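Long-range contact in probable ABC transporter extracellular-binding protein YckB (Bacillus subtilis, PDB 2IEE), which probably serves as the extracellular solute-binding component of a binding-protein-dependent ABC transport system: residues K22-S28 and Q83-N89. Sequence-based numbering, arbitrary orientation.
Sequences KIVVATS and QVDAAAN
Val25 and Ala26 pair in parallel with Ala86 and Ala87, Ala26 N donating to Ala86 O (2.9 Å) and the amide of Ala88 reaching Ala26 O almost head-on, at a C=O...N angle of 171°. At both ends a side-chain oxygen adds a bond to the backbone pairing. At the start, Asp85 OD2 replaces a backbone carbonyl as acceptor for Val24 N (2.8 Å), a straight bond that meets OD2 on the anti side, 25° out of the carboxylate plane; CG lies beside the Asp85 backbone N (chi1 -59°), which brings the group back to Val24. The Asp85 amide itself donates to Val24 O, with a weak second bond from the amide of Ala86, and a water bridges OD2 to Lys22 O. Replacing Asp85 by an alanine removes OD2, which is likely to leave the Val24 amide without its acceptor and the bridging water without its link to segment 83-89. At the far end Thr27 OG1 donates to Ala88 O (2.8 Å), nearly in line with the C=O bond, and also bonds to Ser35 OG. The apolar contacts divide between the two faces. Val24 CG1 lies across Val84 CG1 (3.8 Å) on the face of Ala26 and Ala87, which helix 75-81 covers, whereas Val25 CG1 meets Ala88 CB (3.9 Å) on the opposite face, under helix 49-60. Backbone bonds from Ile23, Val25 and Thr27 to strand 64-69 make 22-27 the middle strand of a three-stranded parallel sheet in an alpha/beta lobe of the periplasmic-binding-protein fold, and two side-chain oxygens extend the hydrogen bonding beyond the short edge strand 86-87.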
ATOM      1  N   LYS A  22      -4.571   5.798  25.143  1.00 23.50           N
ATOM      2  CA  LYS A  22      -4.879   4.990  23.971  1.00 27.51           C
ATOM      3  C   LYS A  22      -5.287   5.840  22.776  1.00 26.49           C
ATOM      4  O   LYS A  22      -5.980   6.846  22.922  1.00 27.84           O
ATOM      5  CB  LYS A  22      -6.003   3.993  24.283  1.00 30.78           C
ATOM      6  CG  LYS A  22      -5.624   2.928  25.304  1.00 36.30           C
ATOM      7  CD  LYS A  22      -6.788   1.991  25.634  1.00 40.48           C
ATOM      8  CE  LYS A  22      -7.138   1.073  24.468  1.00 41.37           C
ATOM      9  NZ  LYS A  22      -8.128   0.028  24.862  1.00 42.72           N
ATOM     10  N   ILE A  23      -4.839   5.434  21.595  1.00 25.93           N
ATOM     11  CA  ILE A  23      -5.176   6.135  20.363  1.00 23.07           C
ATOM     12  C   ILE A  23      -6.032   5.192  19.530  1.00 21.66           C
ATOM     13  O   ILE A  23      -5.678   4.028  19.345  1.00 22.91           O
ATOM     14  CB  ILE A  23      -3.912   6.521  19.568  1.00 22.77           C
ATOM     15  CG1 ILE A  23      -4.307   7.233  18.274  1.00 22.27           C
ATOM     16  CG2 ILE A  23      -3.088   5.279  19.251  1.00 22.19           C
ATOM     17  CD1 ILE A  23      -3.129   7.811  17.519  1.00 25.67           C
ATOM     18  N   VAL A  24      -7.166   5.691  19.050  1.00 18.39           N
ATOM     19  CA  VAL A  24      -8.078   4.894  18.244  1.00 17.92           C
ATOM     20  C   VAL A  24      -7.707   5.064  16.778  1.00 16.80           C
ATOM     21  O   VAL A  24      -7.665   6.187  16.268  1.00 18.74           O
ATOM     22  CB  VAL A  24      -9.537   5.347  18.460  1.00 18.00           C
ATOM     23  CG1 VAL A  24     -10.487   4.418  17.738  1.00 19.21           C
ATOM     24  CG2 VAL A  24      -9.855   5.369  19.945  1.00 20.64           C
ATOM     25  N   VAL A  25      -7.433   3.958  16.095  1.00 15.06           N
ATOM     26  CA  VAL A  25      -7.030   4.033  14.697  1.00 13.99           C
ATOM     27  C   VAL A  25      -7.840   3.119  13.791  1.00 14.51           C
ATOM     28  O   VAL A  25      -7.997   1.927  14.061  1.00 14.58           O
ATOM     29  CB  VAL A  25      -5.528   3.679  14.534  1.00 13.72           C
ATOM     30  CG1 VAL A  25      -5.076   3.954  13.101  1.00 11.41           C
ATOM     31  CG2 VAL A  25      -4.691   4.478  15.520  1.00 12.72           C
ATOM     32  N   ALA A  26      -8.346   3.689  12.707  1.00 15.13           N
ATOM     33  CA  ALA A  26      -9.129   2.923  11.752  1.00 15.78           C
ATOM     34  C   ALA A  26      -8.209   2.309  10.709  1.00 16.59           C
ATOM     35  O   ALA A  26      -7.221   2.918  10.291  1.00 15.31           O
ATOM     36  CB  ALA A  26     -10.162   3.820  11.070  1.00 16.27           C
ATOM     37  N   THR A  27      -8.545   1.090  10.304  1.00 17.49           N
ATOM     38  CA  THR A  27      -7.792   0.363   9.295  1.00 18.81           C
ATOM     39  C   THR A  27      -8.739  -0.712   8.771  1.00 19.00           C
ATOM     40  O   THR A  27      -9.717  -1.059   9.439  1.00 18.96           O
ATOM     41  CB  THR A  27      -6.523  -0.283   9.886  1.00 18.01           C
ATOM     42  OG1 THR A  27      -5.712  -0.792   8.822  1.00 17.96           O
ATOM     43  CG2 THR A  27      -6.886  -1.415  10.831  1.00 20.06           C
ATOM     44  N   SER A  28      -8.460  -1.235   7.582  1.00 17.52           N
ATOM     45  CA  SER A  28      -9.335  -2.232   6.989  1.00 17.36           C
ATOM     46  C   SER A  28      -9.037  -3.677   7.363  1.00 19.33           C
ATOM     47  O   SER A  28      -9.949  -4.450   7.644  1.00 20.16           O
ATOM     48  CB  SER A  28      -9.317  -2.092   5.466  1.00 16.86           C
ATOM     49  OG  SER A  28      -8.040  -2.397   4.938  1.00 17.93           O
ATOM     50  N   GLN A  83     -14.778  10.171  15.472  1.00 34.97           N
ATOM     51  CA  GLN A  83     -15.074   8.778  15.790  1.00 34.28           C
ATOM     52  C   GLN A  83     -13.767   8.048  16.108  1.00 32.32           C
ATOM     53  O   GLN A  83     -13.696   7.239  17.032  1.00 30.97           O
ATOM     54  CB  GLN A  83     -15.768   8.119  14.599  1.00 38.10           C
ATOM     55  CG  GLN A  83     -16.372   6.754  14.885  1.00 42.80           C
ATOM     56  CD  GLN A  83     -17.044   6.154  13.661  1.00 45.87           C
ATOM     57  OE1 GLN A  83     -17.887   6.793  13.026  1.00 47.39           O
ATOM     58  NE2 GLN A  83     -16.677   4.919  13.324  1.00 46.65           N
ATOM     59  N   VAL A  84     -12.733   8.345  15.334  1.00 28.77           N
ATOM     60  CA  VAL A  84     -11.425   7.745  15.535  1.00 25.45           C
ATOM     61  C   VAL A  84     -10.409   8.876  15.556  1.00 24.79           C
ATOM     62  O   VAL A  84     -10.702   9.976  15.090  1.00 24.57           O
ATOM     63  CB  VAL A  84     -11.077   6.782  14.390  1.00 24.69           C
ATOM     64  CG1 VAL A  84     -12.011   5.586  14.415  1.00 21.79           C
ATOM     65  CG2 VAL A  84     -11.180   7.507  13.062  1.00 23.10           C
ATOM     66  N   ASP A  85      -9.222   8.613  16.096  1.00 23.63           N
ATOM     67  CA  ASP A  85      -8.174   9.627  16.167  1.00 22.83           C
ATOM     68  C   ASP A  85      -7.356   9.707  14.881  1.00 22.60           C
ATOM     69  O   ASP A  85      -6.732  10.732  14.587  1.00 23.85           O
ATOM     70  CB  ASP A  85      -7.229   9.340  17.338  1.00 23.88           C
ATOM     71  CG  ASP A  85      -7.946   9.308  18.674  1.00 24.26           C
ATOM     72  OD1 ASP A  85      -8.743  10.225  18.947  1.00 25.18           O
ATOM     73  OD2 ASP A  85      -7.703   8.369  19.457  1.00 24.15           O
ATOM     74  N   ALA A  86      -7.355   8.626  14.111  1.00 20.83           N
ATOM     75  CA  ALA A  86      -6.601   8.598  12.875  1.00 18.69           C
ATOM     76  C   ALA A  86      -7.000   7.400  12.038  1.00 19.36           C
ATOM     77  O   ALA A  86      -7.684   6.497  12.515  1.00 19.60           O
ATOM     78  CB  ALA A  86      -5.107   8.544  13.181  1.00 18.27           C
ATOM     79  N   ALA A  87      -6.570   7.407  10.782  1.00 19.28           N
ATOM     80  CA  ALA A  87      -6.858   6.316   9.862  1.00 19.33           C
ATOM     81  C   ALA A  87      -5.547   5.883   9.205  1.00 18.43           C
ATOM     82  O   ALA A  87      -4.784   6.717   8.707  1.00 18.26           O
ATOM     83  CB  ALA A  87      -7.853   6.770   8.807  1.00 18.54           C
ATOM     84  N   ALA A  88      -5.285   4.581   9.229  1.00 16.96           N
ATOM     85  CA  ALA A  88      -4.073   4.016   8.639  1.00 15.51           C
ATOM     86  C   ALA A  88      -4.521   2.917   7.689  1.00 16.98           C
ATOM     87  O   ALA A  88      -4.820   1.801   8.110  1.00 16.88           O
ATOM     88  CB  ALA A  88      -3.179   3.437   9.728  1.00 13.76           C
ATOM     89  N   ASN A  89      -4.570   3.227   6.402  1.00 16.89           N
ATOM     90  CA  ASN A  89      -5.034   2.241   5.448  1.00 18.05           C
ATOM     91  C   ASN A  89      -4.462   2.466   4.059  1.00 17.34           C
ATOM     92  O   ASN A  89      -5.213   2.606   3.097  1.00 18.54           O
ATOM     93  CB  ASN A  89      -6.567   2.280   5.388  1.00 19.96           C
ATOM     94  CG  ASN A  89      -7.162   1.024   4.766  1.00 23.37           C
ATOM     95  OD1 ASN A  89      -8.125   1.096   4.002  1.00 22.74           O
ATOM     96  ND2 ASN A  89      -6.599  -0.135   5.108  1.00 20.41           N
TER
HETATM   97  O   HOH W   1      -8.182   8.039  21.991  1.00 24.11           O